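Local coordinates for protein 4-alpha-glucanotransferase (Corynebacterium glutamicum, PDB 5B68) that is an amylomaltase-family 4-alpha-glucanotransferase, built round a TIM-barrel domain with an N-terminal beta-sandwich region, at residues P234-T239 against G390-G395; V411-D416 against Q423-P428. All blocks are in the same frame, centred on the assembly; numbering follows the deposited sequence.

Interaction 1. Residues P234-T239 against G390-G395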
# COMPACT_ATOMS: atom_id res chain seq x y z
N PRO A 234 2.09 -2.95 -10.16
CA PRO A 234 1.84 -3.46 -8.83
C PRO A 234 0.78 -2.67 -8.05
O PRO A 234 0.37 -3.12 -6.98
CB PRO A 234 3.19 -3.30 -8.14
CG PRO A 234 4.18 -3.16 -9.21
CD PRO A 234 3.48 -2.50 -10.34
N TYR A 235 0.37 -1.51 -8.57
CA TYR A 235 -0.48 -0.60 -7.86
C TYR A 235 -1.94 -0.76 -8.34
O TYR A 235 -2.81 -0.05 -7.88
CB TYR A 235 0.02 0.86 -7.97
CG TYR A 235 1.32 1.11 -7.18
CD1 TYR A 235 1.28 1.38 -5.82
CD2 TYR A 235 2.61 1.01 -7.81
CE1 TYR A 235 2.46 1.54 -5.06
CE2 TYR A 235 3.77 1.17 -7.08
CZ TYR A 235 3.71 1.44 -5.72
OH TYR A 235 4.87 1.65 -5.01
N LEU A 236 -2.24 -1.74 -9.17
CA LEU A 236 -3.67 -2.06 -9.43
C LEU A 236 -3.90 -3.55 -9.34
O LEU A 236 -4.22 -4.20 -10.33
CB LEU A 236 -4.14 -1.47 -10.77
CG LEU A 236 -5.66 -1.27 -10.88
CD1 LEU A 236 -6.19 -0.29 -9.84
CD2 LEU A 236 -5.97 -0.73 -12.26
N PRO A 237 -3.74 -4.08 -8.13
CA PRO A 237 -3.87 -5.53 -7.92
C PRO A 237 -5.34 -5.90 -7.78
O PRO A 237 -6.20 -5.00 -7.76
CB PRO A 237 -3.16 -5.73 -6.59
CG PRO A 237 -3.52 -4.46 -5.83
CD PRO A 237 -3.34 -3.39 -6.87
N THR A 238 -5.59 -7.17 -7.69
CA THR A 238 -6.99 -7.71 -7.56
C THR A 238 -7.41 -7.80 -6.10
O THR A 238 -8.61 -7.81 -5.78
CB THR A 238 -7.14 -9.08 -8.31
OG1 THR A 238 -8.51 -9.24 -8.79
CG2 THR A 238 -6.76 -10.21 -7.48
N THR A 239 -6.44 -7.75 -5.20
CA THR A 239 -6.69 -7.85 -3.75
C THR A 239 -5.50 -7.09 -3.16
O THR A 239 -4.45 -6.97 -3.83
CB THR A 239 -6.73 -9.32 -3.27
OG1 THR A 239 -6.88 -9.42 -1.84
CG2 THR A 239 -5.47 -10.18 -3.70
N GLY A 390 -5.30 0.71 -3.30
CA GLY A 390 -6.57 0.12 -3.64
C GLY A 390 -6.47 -0.95 -4.68
O GLY A 390 -5.41 -1.41 -5.03
N VAL A 391 -7.63 -1.39 -5.13
CA VAL A 391 -7.73 -2.63 -5.92
C VAL A 391 -8.44 -2.36 -7.23
O VAL A 391 -9.13 -1.37 -7.36
CB VAL A 391 -8.48 -3.75 -5.17
CG1 VAL A 391 -7.77 -4.13 -3.87
CG2 VAL A 391 -9.95 -3.41 -4.91
N HIS A 392 -8.30 -3.30 -8.14
CA HIS A 392 -8.93 -3.25 -9.46
C HIS A 392 -10.45 -3.41 -9.28
O HIS A 392 -10.86 -4.27 -8.53
CB HIS A 392 -8.41 -4.38 -10.31
CG HIS A 392 -8.74 -4.25 -11.76
ND1 HIS A 392 -10.00 -4.42 -12.24
CD2 HIS A 392 -7.96 -3.98 -12.84
CE1 HIS A 392 -10.01 -4.27 -13.55
NE2 HIS A 392 -8.78 -4.02 -13.94
N PRO A 393 -11.26 -2.53 -9.92
CA PRO A 393 -12.73 -2.50 -9.72
C PRO A 393 -13.54 -3.77 -10.10
O PRO A 393 -14.64 -4.00 -9.60
CB PRO A 393 -13.18 -1.33 -10.59
CG PRO A 393 -12.08 -1.16 -11.61
CD PRO A 393 -10.82 -1.43 -10.79
N GLY A 394 -13.02 -4.58 -10.99
CA GLY A 394 -13.72 -5.83 -11.35
C GLY A 394 -13.10 -7.07 -10.77
O GLY A 394 -13.34 -8.14 -11.27
N GLY A 395 -12.28 -6.95 -9.72
CA GLY A 395 -11.47 -8.05 -9.27
C GLY A 395 -11.95 -8.81 -8.04
O GLY A 395 -13.10 -8.68 -7.65
O HOH W 1 -10.85 -6.24 -6.80
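P237 O takes the one direct hydrogen bond between P234-T239 and G390-G395. Its donor, H392 N, lies 2.7 Å from P237 O, nearly in line with the C=O bond (168°). V391 CA adds a CA-H...O contact to the same oxygen, at 3.4 Å from P237 O. A water bridges the loops further on: it donates to T238 O and to H392 O, the latter at 2.6 Å.

The side chains of L236 and H392 cross obliquely. L236 CD2 meets H392 CD2 at 3.9 Å. The imidazole is steadied from its own loop, because G394 N donates to H392 ND1 nearly in the ring plane. With OG1 anti to the backbone N (chi1 -150°), T238 brings its hydroxyl to 3.2 Å from G395 CA. G395 has no CB there, and T238 OG1 hydrogen-bonds to A396 N at the start of helix 396-400. P237 CD packs 3.4 Å from G390 O, a buried oxygen with no polar partner in the model. V391 CG1 lies against the backbone of T239. The contact joins two loops that follow parallel strands 215-218 and 382-387 of the TIM barrel, with a type I turn, H392 to G395, leading into the helix.

Interaction 2. Residues V411-D416 against Q423-P428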
# COMPACT_ATOMS: atom_id res chain seq x y z
N VAL A 411 -11.79 6.20 -6.78
CA VAL A 411 -10.71 6.96 -6.08
C VAL A 411 -9.76 7.66 -7.03
O VAL A 411 -9.39 7.11 -8.05
CB VAL A 411 -9.87 6.07 -5.14
CG1 VAL A 411 -8.80 6.88 -4.42
CG2 VAL A 411 -10.74 5.41 -4.12
N GLY A 412 -9.35 8.87 -6.66
CA GLY A 412 -8.37 9.57 -7.49
C GLY A 412 -7.79 10.77 -6.82
O GLY A 412 -7.53 10.75 -5.61
N ALA A 413 -7.60 11.82 -7.60
CA ALA A 413 -6.93 13.02 -7.14
C ALA A 413 -7.50 14.27 -7.83
O ALA A 413 -7.87 14.23 -8.99
CB ALA A 413 -5.47 12.86 -7.41
N PRO A 414 -7.67 15.38 -7.09
CA PRO A 414 -8.30 16.51 -7.75
C PRO A 414 -7.26 17.14 -8.70
O PRO A 414 -6.05 16.84 -8.56
CB PRO A 414 -8.64 17.50 -6.62
CG PRO A 414 -7.73 17.11 -5.50
CD PRO A 414 -7.37 15.64 -5.68
N PRO A 415 -7.70 18.08 -9.50
CA PRO A 415 -6.85 18.69 -10.52
C PRO A 415 -5.64 19.36 -9.90
O PRO A 415 -5.64 19.83 -8.78
CB PRO A 415 -7.78 19.71 -11.16
CG PRO A 415 -9.12 19.09 -11.04
CD PRO A 415 -9.12 18.31 -9.77
N ASP A 416 -4.58 19.34 -10.69
CA ASP A 416 -3.20 19.52 -10.31
C ASP A 416 -2.64 20.61 -11.18
O ASP A 416 -3.26 20.95 -12.18
CB ASP A 416 -2.44 18.26 -10.69
CG ASP A 416 -1.63 17.70 -9.59
OD1 ASP A 416 -1.64 18.28 -8.49
OD2 ASP A 416 -0.98 16.67 -9.82
N GLN A 423 -6.83 13.13 -11.54
CA GLN A 423 -6.61 11.74 -11.85
C GLN A 423 -7.72 10.84 -11.36
O GLN A 423 -8.33 11.10 -10.35
CB GLN A 423 -5.33 11.26 -11.21
CG GLN A 423 -4.12 12.09 -11.53
CD GLN A 423 -2.98 11.78 -10.60
OE1 GLN A 423 -2.57 12.61 -9.83
NE2 GLN A 423 -2.49 10.56 -10.67
N ASP A 424 -7.97 9.78 -12.11
CA ASP A 424 -8.85 8.73 -11.66
C ASP A 424 -8.02 7.47 -11.57
O ASP A 424 -7.52 7.02 -12.57
CB ASP A 424 -9.96 8.52 -12.68
CG ASP A 424 -10.96 7.46 -12.28
OD1 ASP A 424 -10.91 6.99 -11.14
OD2 ASP A 424 -11.81 7.11 -13.11
N TRP A 425 -7.86 6.91 -10.38
CA TRP A 425 -7.07 5.70 -10.19
C TRP A 425 -7.90 4.44 -10.36
O TRP A 425 -7.36 3.36 -10.43
CB TRP A 425 -6.40 5.70 -8.82
CG TRP A 425 -5.54 6.87 -8.59
CD1 TRP A 425 -4.98 7.64 -9.52
CD2 TRP A 425 -5.15 7.42 -7.33
NE1 TRP A 425 -4.26 8.64 -8.95
CE2 TRP A 425 -4.35 8.52 -7.59
CE3 TRP A 425 -5.40 7.08 -6.01
CZ2 TRP A 425 -3.79 9.29 -6.59
CZ3 TRP A 425 -4.84 7.84 -5.01
CH2 TRP A 425 -4.06 8.94 -5.31
N SER A 426 -9.20 4.62 -10.38
CA SER A 426 -10.19 3.60 -10.71
C SER A 426 -10.60 2.67 -9.56
O SER A 426 -11.47 1.86 -9.71
CB SER A 426 -9.73 2.79 -11.91
OG SER A 426 -8.92 1.73 -11.50
N GLN A 427 -9.99 2.83 -8.41
CA GLN A 427 -10.25 1.91 -7.31
C GLN A 427 -11.58 2.17 -6.62
O GLN A 427 -11.96 3.30 -6.46
CB GLN A 427 -9.11 2.02 -6.31
CG GLN A 427 -7.75 1.79 -6.93
CD GLN A 427 -6.71 2.70 -6.37
OE1 GLN A 427 -7.01 3.55 -5.56
NE2 GLN A 427 -5.48 2.51 -6.76
N PRO A 428 -12.26 1.13 -6.15
CA PRO A 428 -13.44 1.38 -5.32
C PRO A 428 -13.04 1.68 -3.88
O PRO A 428 -12.23 0.97 -3.32
CB PRO A 428 -14.23 0.07 -5.44
CG PRO A 428 -13.20 -0.98 -5.62
CD PRO A 428 -12.08 -0.31 -6.39
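V411 and W425 meet in a beta hairpin, where strand 409-413 runs antiparallel to strand 423-424. V411, Q423 and A413 have the most surface buried by the contact.

V411 uses both its backbone polar atoms. V411 N donates to Q427 O at 2.9 Å. V411 O accepts from W425 N at 2.8 Å and more weakly from S426 N. D424 OD1 also comes near V411 O, but both are acceptors; this carboxylate oxygen bonds to S410 OG and weakly to S426 N. The two valine methyls meet different residues. CG1, anti to the backbone N (chi1 -179°), touches W425 CE3 at 3.8 Å. CG2 packs on Q427 O. The buried Q427 OE1 has no polar partner in the model and lies beside V411 CB and CG1. L468 of strand 467-472 also packs on V411.

A413 and Q423 form a hydrogen-bonded antiparallel pair. A413 N donates to Q423 O, and Q423 N donates to A413 O at 3.0 Å with an N-H...O angle of 168°. Their side chains share one face of the sheet, where the CB atoms lie 4.1 Å apart. A413 CB also reaches the indole, at 4.0 Å from W425 CZ2.

Between V411 and A413, G412 pairs with D424 in a non-hydrogen-bonded position. Here the chains come close, and G412 CA makes a CA-H...O contact with Q423 O. The indole of W425 lies across the glycine. G412 CA sits over one indole face, 4.0 Å from the centroid of the W425 five-membered ring and 16° off its normal, in a CH-pi contact.

How the interactions relate
Interaction 1 and interaction 2 follow one another along the chain and neither nest nor cross. P234-T239 comes first, in the loop after strand 215-218. A long, mainly helical excursion follows, including helices 261-277, 286-301, 307-338 and 349-376. Strand 382-387 then leads to G390-G395, and interaction 1 closes this large loop. The chain continues through helix 396-400 into strand 409-413. Interaction 2 closes a much shorter loop, with six residues between its segments. The two contacts touch: V391 O packs on P428 CD at 3.3 Å, and P393 meets S426. Segment 390-395 thus lies between the loop after strand 215-218 and the residues that follow the outermost strand 423-424 of the antiparallel sheet.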